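Aminotransferase class-III (Ochrobactrum anthropi, PDB 5GHG) probably transfers amino groups between amines and carbonyl compounds as a pyridoxal phosphate-dependent omega-transaminase of class III, here holding its cofactor as pyridoxamine phosphate. Local coordinates at residues A98-S103 and E337-I342; V234-T239 and Q274-K279. The protein carries 1 engineered substitution. One frame throughout, in Å; residues are numbered along the deposited sequence.

Interaction 1: residues A98-S103 and E337-I342; sequences AEKLVS and ENLAII
L339 is the residue that bridges to helix 93-104, reaching K100 and L101 from a helix whose preceding residues face other neighbours. E337 OE2 forms a salt bridge with R68 of helix 67-77, the helix against which I341 also packs further on, while the buried N338 accepts a hydrogen bond from S291 OG at its OD1 and has weak bonds from ND2 to the carbonyls of Q288 and L289, in the loop just after the pocket residue K287. L339 comes next and points at the opposing helix. Its CD1 branch does all the touching, lying 4.0 Å from L101 CD2, where the two leucines meet at roughly a right angle, and 4.2 Å from K100 CG, the lysine stem passing it in the reverse sense. The backbones stay well apart, K100 CA and L339 CA being 9.0 Å from each other. In this fold type I aminotransferase, helix 93-104 packs on the large-domain sheet, L101 resting on F114 and A298, and L339 also touches F264. K100 swings CG away from its own N (chi1 171°), then folds at chi2 and chi3, which takes NZ to a long, weak ion pair with E343.

Interaction 2: residues V234-T239 and Q274-K279; sequences VVPPKT and QTFDMK
F276 pushes its phenyl ring against V235 and P236, two residues of the irregular run that leads into helix 240-250. With CG opposite the carbonyl carbon about CA-CB (chi1 -69°) and the ring turned about CB-CG so that its plane stands nearly at right angles to the CA-CB-CG plane (chi2 -81°), the far end of the ring, CE1 and CZ, projects into the loop. P236 meets it from the opposing direction: P236 CG stands 3.9 Å from F276 CE1, and P236 CD is equally near CE1 and also within 4.2 Å of F276 CZ, so one side of the pyrrolidine does the work. V235 approaches differently. Its CG1 branch, placed trans to the backbone N (chi1 -179°), comes in near the ring plane at the edge and lies 4.1 Å from F276 CZ, the two side chains crossing at about a right angle.

F276 sits where helix 272-275 gives way to loop, and the contact joins the turn between that helix and strand 282-285 to the loop after strand 219-224, both strands belonging to the large-domain sheet. A Schellman motif closes the helix, with D277 at positive phi as the C-prime residue and D277 N bonded to Q274 O at 3.3 Å. W241 of helix 240-250 packs on both P236 and M278, and Q245 of the same helix bonds D277 O and K279 N, which ties the chain after the phenyl group to the helix that follows the proline.

Everything that crosses here is hydrocarbon: methyl, methylene and aromatic carbon at van der Waals distance. Such a contact depends on fit and burial and not on direction; direction near F276 is more likely to come from the Q245 bonds and the helix-ending turn.

Overall arrangement
Interaction 1 and interaction 2 do not touch: their centres lie 24 Å apart and their nearest atoms about 9 Å. Along the chain, 234-239 and 274-279 both fall between the two helices of interaction 1, and so do all the residues that line the pyridoxamine phosphate pocket, from S117 to K287. The chain between the segments of interaction 2 carries D258, V260 and I261 of the pocket; the F276 side chain is about 13 Å from the cofactor. Interaction 1 instead packs two helices near the loop that follows K287. Both contacts lie around the same seven-stranded sheet, whose strands 111-115 and 297-301 carry F114 and A298, touched by L101.

Interaction 1: residues A98-S103 and E337-I342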
loop_
_atom_site.group_PDB
_atom_site.type_symbol
_atom_site.label_atom_id
_atom_site.label_comp_id
_atom_site.label_asym_id
_atom_site.label_seq_id
_atom_site.Cartn_x
_atom_site.Cartn_y
_atom_site.Cartn_z
ATOM N N ALA B 98 3.179 19.074 -1.087
ATOM C CA ALA B 98 3.194 19.243 0.359
ATOM C C ALA B 98 2.831 20.675 0.742
ATOM O O ALA B 98 2.015 20.903 1.644
ATOM C CB ALA B 98 4.563 18.876 0.923
ATOM N N GLU B 99 3.427 21.644 0.057
ATOM C CA GLU B 99 3.138 23.041 0.349
ATOM C C GLU B 99 1.664 23.363 0.085
ATOM O O GLU B 99 1.005 24.015 0.897
ATOM C CB GLU B 99 4.037 23.946 -0.481
ATOM C CG GLU B 99 3.911 25.407 -0.094
ATOM C CD GLU B 99 4.670 26.329 -1.041
ATOM O OE1 GLU B 99 5.515 25.833 -1.839
ATOM O OE2 GLU B 99 4.418 27.557 -0.980
ATOM N N LYS B 100 1.137 22.891 -1.043
ATOM C CA LYS B 100 -0.261 23.127 -1.378
ATOM C C LYS B 100 -1.199 22.523 -0.325
ATOM O O LYS B 100 -2.170 23.159 0.089
ATOM C CB LYS B 100 -0.552 22.571 -2.763
ATOM C CG LYS B 100 -1.999 22.555 -3.138
ATOM C CD LYS B 100 -2.509 23.958 -3.349
ATOM C CE LYS B 100 -1.841 24.595 -4.568
ATOM N NZ LYS B 100 -2.365 25.981 -4.809
ATOM N N LEU B 101 -0.915 21.295 0.126
ATOM C CA LEU B 101 -1.810 20.640 1.076
ATOM C C LEU B 101 -1.795 21.340 2.427
ATOM O O LEU B 101 -2.835 21.477 3.073
ATOM C CB LEU B 101 -1.439 19.171 1.247
ATOM C CG LEU B 101 -1.685 18.260 0.022
ATOM C CD1 LEU B 101 -1.268 16.825 0.353
ATOM C CD2 LEU B 101 -3.122 18.330 -0.402
ATOM N N VAL B 102 -0.614 21.753 2.897
ATOM C CA VAL B 102 -0.561 22.506 4.134
ATOM C C VAL B 102 -1.368 23.795 3.985
ATOM O O VAL B 102 -2.158 24.153 4.860
ATOM C CB VAL B 102 0.905 22.774 4.543
ATOM C CG1 VAL B 102 0.983 23.780 5.706
ATOM C CG2 VAL B 102 1.583 21.475 4.949
ATOM N N SER B 103 -1.214 24.481 2.857
ATOM C CA SER B 103 -1.913 25.753 2.673
ATOM C C SER B 103 -3.423 25.577 2.600
ATOM O O SER B 103 -4.162 26.508 2.915
ATOM C CB SER B 103 -1.397 26.467 1.414
ATOM O OG SER B 103 -1.951 25.894 0.246
ATOM N N GLU B 337 -2.146 18.605 -10.369
ATOM C CA GLU B 337 -3.012 19.017 -11.462
ATOM C C GLU B 337 -4.476 18.707 -11.159
ATOM O O GLU B 337 -5.374 19.474 -11.541
ATOM C CB GLU B 337 -2.588 18.359 -12.759
ATOM C CG GLU B 337 -3.449 18.726 -13.946
ATOM C CD GLU B 337 -3.088 20.064 -14.546
ATOM O OE1 GLU B 337 -2.146 20.700 -14.035
ATOM O OE2 GLU B 337 -3.736 20.475 -15.532
ATOM N N ASN B 338 -4.735 17.605 -10.459
ATOM C CA ASN B 338 -6.106 17.298 -10.036
ATOM C C ASN B 338 -6.648 18.401 -9.110
ATOM O O ASN B 338 -7.789 18.867 -9.268
ATOM C CB ASN B 338 -6.143 15.927 -9.371
ATOM C CG ASN B 338 -7.523 15.538 -8.874
ATOM O OD1 ASN B 338 -8.407 15.206 -9.664
ATOM N ND2 ASN B 338 -7.709 15.557 -7.556
ATOM N N LEU B 339 -5.840 18.842 -8.159
ATOM C CA LEU B 339 -6.292 19.899 -7.250
ATOM C C LEU B 339 -6.528 21.200 -8.003
ATOM O O LEU B 339 -7.495 21.925 -7.726
ATOM C CB LEU B 339 -5.287 20.089 -6.127
ATOM C CG LEU B 339 -5.130 18.856 -5.233
ATOM C CD1 LEU B 339 -4.093 19.091 -4.161
ATOM C CD2 LEU B 339 -6.458 18.442 -4.635
ATOM N N ALA B 340 -5.668 21.492 -8.975
ATOM C CA ALA B 340 -5.836 22.681 -9.809
ATOM C C ALA B 340 -7.145 22.643 -10.587
ATOM O O ALA B 340 -7.827 23.663 -10.708
ATOM C CB ALA B 340 -4.652 22.841 -10.759
ATOM N N ILE B 341 -7.518 21.471 -11.108
ATOM C CA ILE B 341 -8.776 21.342 -11.841
ATOM C C ILE B 341 -9.949 21.593 -10.911
ATOM O O ILE B 341 -10.868 22.351 -11.241
ATOM C CB ILE B 341 -8.877 19.956 -12.524
ATOM C CG1 ILE B 341 -7.850 19.857 -13.663
ATOM C CG2 ILE B 341 -10.283 19.724 -13.077
ATOM C CD1 ILE B 341 -7.641 18.424 -14.184
ATOM N N ILE B 342 -9.933 20.960 -9.734
ATOM C CA ILE B 342 -10.980 21.158 -8.732
ATOM C C ILE B 342 -11.139 22.637 -8.405
ATOM O O ILE B 342 -12.260 23.149 -8.309
ATOM C CB ILE B 342 -10.667 20.316 -7.473
ATOM C CG1 ILE B 342 -10.874 18.822 -7.793
ATOM C CG2 ILE B 342 -11.515 20.725 -6.289
ATOM C CD1 ILE B 342 -10.506 17.887 -6.652
#

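Interaction 2: residues V234-T239 and Q274-K279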
loop_
_atom_site.group_PDB
_atom_site.type_symbol
_atom_site.label_atom_id
_atom_site.label_comp_id
_atom_site.label_asym_id
_atom_site.label_seq_id
_atom_site.Cartn_x
_atom_site.Cartn_y
_atom_site.Cartn_z
ATOM N N VAL B 234 -22.640 6.720 7.319
ATOM C CA VAL B 234 -23.234 7.047 8.616
ATOM C C VAL B 234 -22.923 8.497 8.945
ATOM O O VAL B 234 -21.770 8.868 9.144
ATOM C CB VAL B 234 -22.744 6.107 9.728
ATOM C CG1 VAL B 234 -23.325 6.545 11.066
ATOM C CG2 VAL B 234 -23.143 4.657 9.435
ATOM N N VAL B 235 -23.952 9.330 8.977
ATOM C CA VAL B 235 -23.824 10.736 9.359
ATOM C C VAL B 235 -24.027 10.785 10.867
ATOM O O VAL B 235 -25.023 10.250 11.372
ATOM C CB VAL B 235 -24.835 11.623 8.614
ATOM C CG1 VAL B 235 -24.662 13.079 8.997
ATOM C CG2 VAL B 235 -24.705 11.426 7.094
ATOM N N PRO B 236 -23.110 11.388 11.619
ATOM C CA PRO B 236 -23.237 11.380 13.081
ATOM C C PRO B 236 -24.368 12.305 13.498
ATOM O O PRO B 236 -24.747 13.211 12.754
ATOM C CB PRO B 236 -21.879 11.905 13.558
ATOM C CG PRO B 236 -21.413 12.805 12.430
ATOM C CD PRO B 236 -21.929 12.141 11.156
ATOM N N PRO B 237 -24.936 12.089 14.686
ATOM C CA PRO B 237 -26.024 12.959 15.128
ATOM C C PRO B 237 -25.516 14.365 15.396
ATOM O O PRO B 237 -24.319 14.606 15.591
ATOM C CB PRO B 237 -26.525 12.266 16.404
ATOM C CG PRO B 237 -25.361 11.500 16.893
ATOM C CD PRO B 237 -24.595 11.074 15.688
ATOM N N LYS B 238 -26.431 15.325 15.364
ATOM C CA LYS B 238 -26.027 16.676 15.677
ATOM C C LYS B 238 -25.506 16.742 17.114
ATOM O O LYS B 238 -26.024 16.058 18.014
ATOM C CB LYS B 238 -27.179 17.666 15.461
ATOM C CG LYS B 238 -28.490 17.294 16.086
ATOM C CD LYS B 238 -29.518 18.413 15.830
ATOM C CE LYS B 238 -30.835 18.202 16.602
ATOM N NZ LYS B 238 -31.620 17.053 16.068
ATOM N N THR B 239 -24.453 17.539 17.305
ATOM C CA THR B 239 -23.716 17.766 18.538
ATOM C C THR B 239 -22.703 16.668 18.837
ATOM O O THR B 239 -21.912 16.815 19.775
ATOM C CB THR B 239 -24.618 17.963 19.787
ATOM O OG1 THR B 239 -25.209 16.720 20.192
ATOM C CG2 THR B 239 -25.706 19.006 19.505
ATOM N N GLN B 274 -14.445 20.681 8.126
ATOM C CA GLN B 274 -15.124 21.980 8.131
ATOM C C GLN B 274 -16.619 21.796 8.265
ATOM O O GLN B 274 -17.268 22.498 9.054
ATOM C CB GLN B 274 -14.787 22.771 6.872
ATOM C CG GLN B 274 -13.292 22.979 6.695
ATOM C CD GLN B 274 -12.915 23.463 5.295
ATOM O OE1 GLN B 274 -13.124 22.760 4.302
ATOM N NE2 GLN B 274 -12.322 24.645 5.223
ATOM N N THR B 275 -17.180 20.818 7.537
ATOM C CA THR B 275 -18.614 20.571 7.592
ATOM C C THR B 275 -19.081 20.268 9.006
ATOM O O THR B 275 -20.171 20.682 9.409
ATOM C CB THR B 275 -19.000 19.423 6.652
ATOM O OG1 THR B 275 -18.591 19.746 5.327
ATOM C CG2 THR B 275 -20.506 19.192 6.656
ATOM N N PHE B 276 -18.278 19.535 9.771
ATOM C CA PHE B 276 -18.668 19.084 11.095
ATOM C C PHE B 276 -17.936 19.805 12.224
ATOM O O PHE B 276 -18.032 19.392 13.366
ATOM C CB PHE B 276 -18.484 17.572 11.192
ATOM C CG PHE B 276 -19.468 16.815 10.351
ATOM C CD1 PHE B 276 -20.758 16.582 10.815
ATOM C CD2 PHE B 276 -19.145 16.414 9.068
ATOM C CE1 PHE B 276 -21.684 15.914 10.022
ATOM C CE2 PHE B 276 -20.077 15.745 8.278
ATOM C CZ PHE B 276 -21.327 15.500 8.754
ATOM N N ASP B 277 -17.238 20.894 11.913
ATOM C CA ASP B 277 -16.508 21.688 12.896
ATOM C C ASP B 277 -15.576 20.821 13.747
ATOM O O ASP B 277 -15.575 20.880 14.979
ATOM C CB ASP B 277 -17.472 22.485 13.791
ATOM C CG ASP B 277 -16.746 23.625 14.532
ATOM O OD1 ASP B 277 -15.738 24.155 13.991
ATOM O OD2 ASP B 277 -17.158 23.980 15.651
ATOM N N MET B 278 -14.769 20.019 13.073
ATOM C CA MET B 278 -13.737 19.216 13.715
ATOM C C MET B 278 -12.408 19.947 13.646
ATOM O O MET B 278 -12.101 20.613 12.649
ATOM C CB MET B 278 -13.617 17.851 13.043
ATOM C CG MET B 278 -14.841 16.991 13.212
ATOM S SD MET B 278 -14.933 15.651 12.003
ATOM C CE MET B 278 -13.529 14.643 12.472
ATOM N N LYS B 279 -11.606 19.799 14.702
ATOM C CA LYS B 279 -10.316 20.468 14.820
ATOM C C LYS B 279 -9.252 19.396 15.018
ATOM O O LYS B 279 -8.715 19.231 16.109
ATOM C CB LYS B 279 -10.325 21.482 15.976
ATOM C CG LYS B 279 -11.312 22.611 15.734
ATOM C CD LYS B 279 -11.198 23.722 16.772
ATOM C CE LYS B 279 -12.115 24.895 16.402
ATOM N NZ LYS B 279 -12.363 25.799 17.569
#